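Local coordinates for protein cytolethal distending toxin subunit A (Haemophilus ducreyi, PDB 1SR4) that is a lectin-like subunit of a tripartite genotoxin and, together with CdtC, probably forms the heterodimer required to deliver CdtB into host cells, at residues A75-K78 against R79-L82; F112-Q115 against S116-T119. One frame throughout, in Å; residues are numbered along the deposited sequence.

Contact 1 (A75-K78 against R79-L82)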
# COMPACT_ATOMS: atom_id res chain seq x y z
N ALA A 75 23.70 -19.18 6.95
CA ALA A 75 24.88 -19.76 6.28
C ALA A 75 24.74 -19.32 4.83
O ALA A 75 23.70 -19.55 4.20
CB ALA A 75 24.88 -21.30 6.39
N LEU A 76 25.78 -18.69 4.31
CA LEU A 76 25.76 -18.15 2.95
C LEU A 76 25.69 -19.11 1.77
O LEU A 76 25.14 -18.75 0.73
CB LEU A 76 26.97 -17.23 2.75
CG LEU A 76 27.14 -16.05 3.72
CD1 LEU A 76 28.40 -15.26 3.33
CD2 LEU A 76 25.92 -15.15 3.69
N ALA A 77 26.22 -20.32 1.91
CA ALA A 77 26.19 -21.25 0.78
C ALA A 77 24.75 -21.60 0.42
O ALA A 77 23.88 -21.69 1.29
CB ALA A 77 26.97 -22.53 1.14
N LYS A 78 24.51 -21.81 -0.88
CA LYS A 78 23.18 -22.16 -1.37
C LYS A 78 22.63 -23.42 -0.71
O LYS A 78 23.38 -24.31 -0.32
CB LYS A 78 23.22 -22.36 -2.89
CG LYS A 78 23.49 -21.08 -3.66
CD LYS A 78 23.48 -21.35 -5.16
CE LYS A 78 24.84 -21.80 -5.66
NZ LYS A 78 25.79 -20.64 -5.69
N ARG A 79 21.31 -23.47 -0.58
CA ARG A 79 20.58 -24.59 0.01
C ARG A 79 20.63 -24.73 1.52
O ARG A 79 20.13 -25.71 2.07
CB ARG A 79 20.97 -25.92 -0.67
CG ARG A 79 20.55 -25.95 -2.16
CD ARG A 79 20.56 -27.35 -2.78
NE ARG A 79 19.47 -28.21 -2.30
CZ ARG A 79 18.20 -28.11 -2.68
NH1 ARG A 79 17.81 -27.20 -3.56
NH2 ARG A 79 17.30 -28.95 -2.17
N ASN A 80 21.19 -23.74 2.20
CA ASN A 80 21.21 -23.77 3.66
C ASN A 80 19.88 -23.22 4.15
O ASN A 80 19.21 -22.46 3.44
CB ASN A 80 22.36 -22.93 4.19
CG ASN A 80 23.65 -23.70 4.27
OD1 ASN A 80 23.79 -24.58 5.11
ND2 ASN A 80 24.59 -23.39 3.39
N TRP A 81 19.51 -23.60 5.37
CA TRP A 81 18.26 -23.17 5.97
C TRP A 81 18.22 -21.68 6.27
O TRP A 81 19.23 -21.06 6.59
CB TRP A 81 18.00 -23.89 7.30
CG TRP A 81 17.86 -25.37 7.27
CD1 TRP A 81 18.71 -26.28 7.85
CD2 TRP A 81 16.78 -26.13 6.71
NE1 TRP A 81 18.22 -27.56 7.69
CE2 TRP A 81 17.04 -27.50 7.00
CE3 TRP A 81 15.62 -25.79 6.00
CZ2 TRP A 81 16.17 -28.52 6.60
CZ3 TRP A 81 14.76 -26.81 5.60
CH2 TRP A 81 15.04 -28.17 5.91
N LEU A 82 17.02 -21.13 6.19
CA LEU A 82 16.75 -19.74 6.51
C LEU A 82 16.31 -19.76 7.96
O LEU A 82 15.78 -20.77 8.43
CB LEU A 82 15.61 -19.21 5.64
CG LEU A 82 15.92 -18.34 4.42
CD1 LEU A 82 17.17 -18.82 3.69
CD2 LEU A 82 14.70 -18.30 3.53
O HOH W 1 20.92 -19.45 4.99
O HOH W 2 21.78 -21.39 7.66

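Contact 2 (F112-Q115 against S116-T119)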
# COMPACT_ATOMS: atom_id res chain seq x y z
N PHE A 112 10.79 -14.41 -3.57
CA PHE A 112 11.67 -13.50 -2.84
C PHE A 112 13.13 -13.69 -3.22
O PHE A 112 13.71 -14.76 -3.03
CB PHE A 112 11.49 -13.74 -1.34
CG PHE A 112 10.09 -13.47 -0.85
CD1 PHE A 112 9.73 -12.21 -0.38
CD2 PHE A 112 9.12 -14.47 -0.90
CE1 PHE A 112 8.43 -11.95 0.03
CE2 PHE A 112 7.80 -14.22 -0.50
CZ PHE A 112 7.46 -12.96 -0.03
N VAL A 113 13.73 -12.62 -3.73
CA VAL A 113 15.12 -12.62 -4.17
C VAL A 113 16.02 -11.90 -3.16
O VAL A 113 15.78 -10.74 -2.82
CB VAL A 113 15.23 -11.93 -5.54
CG1 VAL A 113 16.64 -12.16 -6.15
CG2 VAL A 113 14.13 -12.48 -6.47
N ASN A 114 17.05 -12.58 -2.68
CA ASN A 114 17.94 -11.97 -1.69
C ASN A 114 18.69 -10.77 -2.25
O ASN A 114 19.25 -10.84 -3.34
CB ASN A 114 18.93 -13.00 -1.16
CG ASN A 114 19.61 -12.55 0.12
OD1 ASN A 114 20.73 -12.03 0.11
ND2 ASN A 114 18.91 -12.73 1.24
N GLN A 115 18.72 -9.67 -1.49
CA GLN A 115 19.40 -8.47 -1.95
C GLN A 115 20.88 -8.67 -2.17
O GLN A 115 21.43 -8.21 -3.16
CB GLN A 115 19.24 -7.31 -0.95
CG GLN A 115 20.04 -6.08 -1.37
CD GLN A 115 19.82 -4.89 -0.47
OE1 GLN A 115 19.58 -5.03 0.74
NE2 GLN A 115 19.93 -3.69 -1.04
N SER A 116 21.52 -9.34 -1.23
CA SER A 116 22.95 -9.56 -1.29
C SER A 116 23.40 -10.72 -2.16
O SER A 116 24.31 -10.57 -2.97
CB SER A 116 23.50 -9.79 0.12
OG SER A 116 24.88 -10.11 0.09
N LEU A 117 22.74 -11.86 -2.01
CA LEU A 117 23.13 -13.06 -2.73
C LEU A 117 22.43 -13.37 -4.04
O LEU A 117 22.91 -14.18 -4.82
CB LEU A 117 23.02 -14.26 -1.79
CG LEU A 117 23.79 -14.12 -0.47
CD1 LEU A 117 23.48 -15.33 0.43
CD2 LEU A 117 25.29 -14.03 -0.73
N GLY A 118 21.28 -12.74 -4.29
CA GLY A 118 20.58 -12.99 -5.53
C GLY A 118 19.90 -14.35 -5.59
O GLY A 118 19.38 -14.73 -6.64
N THR A 119 19.90 -15.08 -4.49
CA THR A 119 19.24 -16.39 -4.48
C THR A 119 17.76 -16.21 -4.08
O THR A 119 17.35 -15.12 -3.65
CB THR A 119 19.93 -17.38 -3.49
OG1 THR A 119 20.12 -16.76 -2.22
CG2 THR A 119 21.30 -17.80 -4.04

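Contact 1 (A75-K78 against R79-L82)
N80 CG lies anti to the backbone carbonyl carbon (chi1 -87°), which carries the side-chain amide back toward the start of the turn, where it meets A75 and A77. ND2 donates to A77 O at 2.8 Å. The bond is nearly straight (165° at the hydrogen) and the acceptor lies close to the amide plane, yet the donor stands 47° out of the A77 carbonyl plane, so it does not use a lone pair of that oxygen. Two methyl groups border the amide differently: A75 CB sits over its face, 3.4 Å from N80 CG, while A77 CB lies in its plane, 3.4 Å from N80 ND2. Two waters span the open end of the loop. One donates to A75 O (2.9 Å) and W81 O (2.8 Å); the other accepts from A75 N (3.0 Å) and donates to W81 O (2.8 Å). R79, with positive phi, sends its chain away from the loop to a salt bridge with D131 and a cation-pi contact with Y124. A77 to N80 is a type II beta turn whose fourth residue ties back to the first through its side chain, within the loop joining strands 69-73 and 82-86 and the region inferred to mediate target-cell binding.

Contact 2 (F112-Q115 against S116-T119)
N114 faces S116 to T119 across the loop of a beta hairpin between strands 110-114 and 120-124, in the lectin-like trefoil domain, and its side chain and carbonyl together form an Asx motif. The tight part is the set of bonds made by N114 through its N, O and OD1. N114 N donates to T119 O at 2.7 Å, at a nearly linear 173°, and the same oxygen also receives a CA-H...O contact from V113 CA at 3.4 Å. One residue further round, G118 N reaches N114 O at 2.9 Å, with the donor above that carbonyl's plane; positive phi at G118 lets the chain swing back into the stem. Against this grip, V113 is loosely held, CG1 merely brushing G118 O at 3.8 Å, and S116 and G118 are exposed to solvent. N114 ND2 bonds I96 O, beyond the loop. A chi1 of -164° places N114 CG anti to its backbone N, pointing OD1 at the amides that follow. There OD1 accepts two N-H groups: a weak bond from S116 N at 3.1 Å, and a straight one (168°) from L117 N at 2.9 Å, in the carbonyl plane and on a lone pair.

Overall arrangement
Contacts 1 and 2 are two loops of the same trefoil domain, met in series along the chain, with centres about 12 Å apart. They touch by packing alone: L76 O lies 3.8 Å from L117 CD1, and K78 CG lies 4.0 Å from T119 CG2. H130 links them further, since its ring bonds T119 OG1 through ND1 and makes a weak bond to A75 O through NE2. Shared neighbours also join the two: L76 and S116 both touch I96, while V73 packs on L82, N114 and L117. Contact 1 is the more superficial, about 14 Å from the chain centre against 9 Å for contact 2, which adjoins the inferred cell-binding region (74-85) without being part of it.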